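Local coordinates for tyrosine-protein phosphatase YwqE (Bacillus subtilis, PDB 3QY7) that removes phosphate from phosphotyrosine residues of proteins as a manganese-dependent hydrolase with a PHP-like TIM-barrel fold, at residues E184-H189 with R239-P244. Numbering follows the deposited sequence.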
ATOM      1  N   GLU A 184       8.242  -8.949  12.435  1.00 18.03           N
ATOM      2  CA  GLU A 184       9.382  -9.582  13.100  1.00 19.82           C
ATOM      3  C   GLU A 184      10.285 -10.349  12.130  1.00 19.39           C
ATOM      4  O   GLU A 184      11.511 -10.311  12.255  1.00 20.34           O
ATOM      5  CB  GLU A 184       8.865 -10.555  14.157  1.00 20.38           C
ATOM      6  CG  GLU A 184       9.935 -11.002  15.109  1.00 23.31           C
ATOM      7  CD  GLU A 184       9.426 -11.968  16.147  1.00 27.41           C
ATOM      8  OE1 GLU A 184       9.483 -13.193  15.906  1.00 30.23           O
ATOM      9  OE2 GLU A 184       8.993 -11.496  17.213  1.00 29.58           O
ATOM     10  N   ALA A 185       9.656 -11.041  11.183  1.00 19.02           N
ATOM     11  CA  ALA A 185      10.353 -11.873  10.198  1.00 19.15           C
ATOM     12  C   ALA A 185      10.978 -11.073   9.050  1.00 19.08           C
ATOM     13  O   ALA A 185      11.496 -11.656   8.085  1.00 19.43           O
ATOM     14  CB  ALA A 185       9.395 -12.911   9.648  1.00 18.88           C
ATOM     15  N   ASN A 186      10.925  -9.741   9.155  1.00 17.95           N
ATOM     16  CA  ASN A 186      11.494  -8.838   8.132  1.00 17.77           C
ATOM     17  C   ASN A 186      10.824  -8.957   6.764  1.00 16.74           C
ATOM     18  O   ASN A 186      11.452  -8.707   5.731  1.00 15.79           O
ATOM     19  CB  ASN A 186      13.020  -9.021   8.006  1.00 17.88           C
ATOM     20  CG  ASN A 186      13.762  -8.633   9.266  1.00 19.69           C
ATOM     21  OD1 ASN A 186      14.726  -9.302   9.672  1.00 23.05           O
ATOM     22  ND2 ASN A 186      13.329  -7.549   9.897  1.00 19.19           N
ATOM     23  N   LEU A 187       9.553  -9.339   6.754  1.00 15.75           N
ATOM     24  CA  LEU A 187       8.825  -9.562   5.511  1.00 15.55           C
ATOM     25  C   LEU A 187       8.007  -8.364   5.057  1.00 14.54           C
ATOM     26  O   LEU A 187       7.415  -8.387   3.979  1.00 15.27           O
ATOM     27  CB  LEU A 187       7.914 -10.787   5.640  1.00 16.60           C
ATOM     28  CG  LEU A 187       8.606 -12.122   5.912  1.00 17.74           C
ATOM     29  CD1 LEU A 187       7.540 -13.197   5.862  1.00 19.24           C
ATOM     30  CD2 LEU A 187       9.729 -12.424   4.907  1.00 19.68           C
ATOM     31  N   ILE A 188       7.980  -7.334   5.901  1.00 13.39           N
ATOM     32  CA  ILE A 188       7.221  -6.110   5.661  1.00 12.59           C
ATOM     33  C   ILE A 188       8.204  -4.957   5.461  1.00 12.02           C
ATOM     34  O   ILE A 188       9.172  -4.833   6.205  1.00 13.31           O
ATOM     35  CB  ILE A 188       6.333  -5.788   6.896  1.00 12.08           C
ATOM     36  CG1 ILE A 188       5.354  -6.938   7.191  1.00 12.11           C
ATOM     37  CG2 ILE A 188       5.608  -4.435   6.757  1.00 11.60           C
ATOM     38  CD1 ILE A 188       4.387  -7.354   6.057  1.00 11.39           C
ATOM     39  N   HIS A 189       7.919  -4.105   4.473  1.00 11.77           N
ATOM     40  CA  HIS A 189       8.817  -3.000   4.125  1.00 11.33           C
ATOM     41  C   HIS A 189       8.186  -1.622   4.241  1.00 11.33           C
ATOM     42  O   HIS A 189       8.911  -0.638   4.283  1.00 11.61           O
ATOM     43  CB  HIS A 189       9.410  -3.243   2.744  1.00 11.57           C
ATOM     44  CG  HIS A 189      10.019  -4.605   2.632  1.00 12.71           C
ATOM     45  ND1 HIS A 189       9.290  -5.702   2.229  1.00 12.12           N
ATOM     46  CD2 HIS A 189      11.245  -5.065   2.971  1.00 14.34           C
ATOM     47  CE1 HIS A 189      10.059  -6.777   2.283  1.00 12.17           C
ATOM     48  NE2 HIS A 189      11.248  -6.421   2.734  1.00 13.35           N
ATOM     49  N   ARG A 239      16.102  -3.230   3.366  1.00 18.08           N
ATOM     50  CA  ARG A 239      15.568  -4.527   3.733  1.00 19.74           C
ATOM     51  C   ARG A 239      16.457  -5.170   4.778  1.00 20.45           C
ATOM     52  O   ARG A 239      17.673  -4.953   4.810  1.00 21.50           O
ATOM     53  CB  ARG A 239      15.479  -5.439   2.497  1.00 20.15           C
ATOM     54  CG  ARG A 239      14.660  -4.848   1.356  1.00 22.66           C
ATOM     55  CD  ARG A 239      14.949  -5.517   0.015  1.00 26.65           C
ATOM     56  NE  ARG A 239      14.087  -6.667  -0.180  1.00 30.20           N
ATOM     57  CZ  ARG A 239      13.046  -6.726  -1.009  1.00 26.93           C
ATOM     58  NH1 ARG A 239      12.700  -5.712  -1.794  1.00 27.71           N
ATOM     59  NH2 ARG A 239      12.351  -7.839  -1.051  1.00 27.65           N
ATOM     60  N   GLN A 240      15.831  -5.963   5.636  1.00 21.19           N
ATOM     61  CA  GLN A 240      16.557  -6.838   6.547  1.00 21.95           C
ATOM     62  C   GLN A 240      16.386  -8.283   6.031  1.00 21.66           C
ATOM     63  O   GLN A 240      15.456  -8.563   5.247  1.00 20.30           O
ATOM     64  CB  GLN A 240      16.047  -6.669   7.987  1.00 22.78           C
ATOM     65  CG  GLN A 240      16.259  -5.270   8.597  1.00 25.25           C
ATOM     66  CD  GLN A 240      17.721  -4.888   8.797  1.00 29.17           C
ATOM     67  OE1 GLN A 240      18.105  -3.734   8.573  1.00 31.94           O
ATOM     68  NE2 GLN A 240      18.540  -5.846   9.221  1.00 30.40           N
ATOM     69  N   PRO A 241      17.289  -9.199   6.439  1.00 21.90           N
ATOM     70  CA  PRO A 241      17.199 -10.545   5.886  1.00 22.53           C
ATOM     71  C   PRO A 241      15.864 -11.202   6.228  1.00 22.63           C
ATOM     72  O   PRO A 241      15.510 -11.292   7.413  1.00 22.37           O
ATOM     73  CB  PRO A 241      18.373 -11.287   6.543  1.00 22.15           C
ATOM     74  CG  PRO A 241      19.279 -10.231   7.072  1.00 22.80           C
ATOM     75  CD  PRO A 241      18.374  -9.083   7.434  1.00 22.32           C
ATOM     76  N   PRO A 242      15.112 -11.637   5.200  1.00 23.33           N
ATOM     77  CA  PRO A 242      13.816 -12.257   5.443  1.00 24.23           C
ATOM     78  C   PRO A 242      13.962 -13.571   6.191  1.00 25.83           C
ATOM     79  O   PRO A 242      14.985 -14.262   6.056  1.00 25.67           O
ATOM     80  CB  PRO A 242      13.263 -12.511   4.036  1.00 24.26           C
ATOM     81  CG  PRO A 242      14.445 -12.476   3.141  1.00 23.42           C
ATOM     82  CD  PRO A 242      15.412 -11.527   3.757  1.00 23.67           C
ATOM     83  N   GLN A 243      12.951 -13.892   6.992  1.00 26.89           N
ATOM     84  CA  GLN A 243      12.989 -15.090   7.821  1.00 28.84           C
ATOM     85  C   GLN A 243      11.714 -15.894   7.629  1.00 29.56           C
ATOM     86  O   GLN A 243      10.647 -15.328   7.397  1.00 29.44           O
ATOM     87  CB  GLN A 243      13.189 -14.719   9.294  1.00 28.70           C
ATOM     88  CG  GLN A 243      14.378 -13.794   9.590  1.00 30.86           C
ATOM     89  CD  GLN A 243      15.746 -14.418   9.328  1.00 33.42           C
ATOM     90  OE1 GLN A 243      15.883 -15.643   9.206  1.00 35.70           O
ATOM     91  NE2 GLN A 243      16.773 -13.570   9.252  1.00 33.12           N
ATOM     92  N   PRO A 244      11.821 -17.237   7.654  1.00 30.72           N
ATOM     93  CA  PRO A 244      10.591 -18.001   7.600  1.00 31.18           C
ATOM     94  C   PRO A 244       9.729 -17.746   8.829  1.00 31.90           C
ATOM     95  O   PRO A 244      10.239 -17.453   9.918  1.00 31.29           O
ATOM     96  CB  PRO A 244      11.089 -19.452   7.589  1.00 31.48           C
ATOM     97  CG  PRO A 244      12.373 -19.366   6.876  1.00 31.03           C
ATOM     98  CD  PRO A 244      12.994 -18.077   7.354  1.00 30.89           C
TER
HETATM   99  O   HOH W   1      13.325  -8.309   3.355  1.00 21.41           O
HETATM  100  O   HOH W   2      12.962  -6.285   5.571  1.00 23.79           O
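Gln243 N donates a hydrogen bond to Ala185 O (2.9 Å), with an N-H...O angle of 138°. This direct bond joins two loops of the TIM-barrel-like fold. Residues 184-189 link helix 173-184 to strand 190-192. Residues 239-244 belong to the tail after helix 219-232 and run roughly antiparallel to them. A Schellman motif ends helix 173-184: Asn186 N bonds Val183 O and Leu187 N bonds Leu182 O. Asn186 is its C-prime residue, with a positive phi of 63°. Pro242 CA also makes a CH...O contact with Ala185 O.

Leu187 starts beside the tail and ends against it. Its CB leads to CG, which sits beside the backbone N and anti to the carbonyl carbon (chi1 -62°). CG and CD1 each lie 4.1 Å from Gln243 O. CD2 comes within 3.9 Å of the same Gln243 O and packs on Pro242 CB at 3.6 Å, the two side chains crossing at about a right angle. Leu150 and Val154 of helix 148-155 also touch this leucine.

Two waters bridge the loops farther along. Water 2 accepts from Gln240 N and is also within hydrogen-bonding distance of Asn186 O. Water 1 is within hydrogen-bonding distance of Asn186 O and Gln240 O; these carbonyls share the protons of the two waters. Water 1 also lies in the plane of the His189 ring at its edge, 2.9 Å from NE2. The other ring nitrogen, ND1, is bonded to Ser160 N, so both ring nitrogens have a polar partner. Arg239 reaches past this ring, and its NH2 bonds Ala158 O. Ring and guanidinium planes are 36° apart. His189 NE2 lies 3.9 Å above the guanidinium plane of Arg239, offset toward its rim.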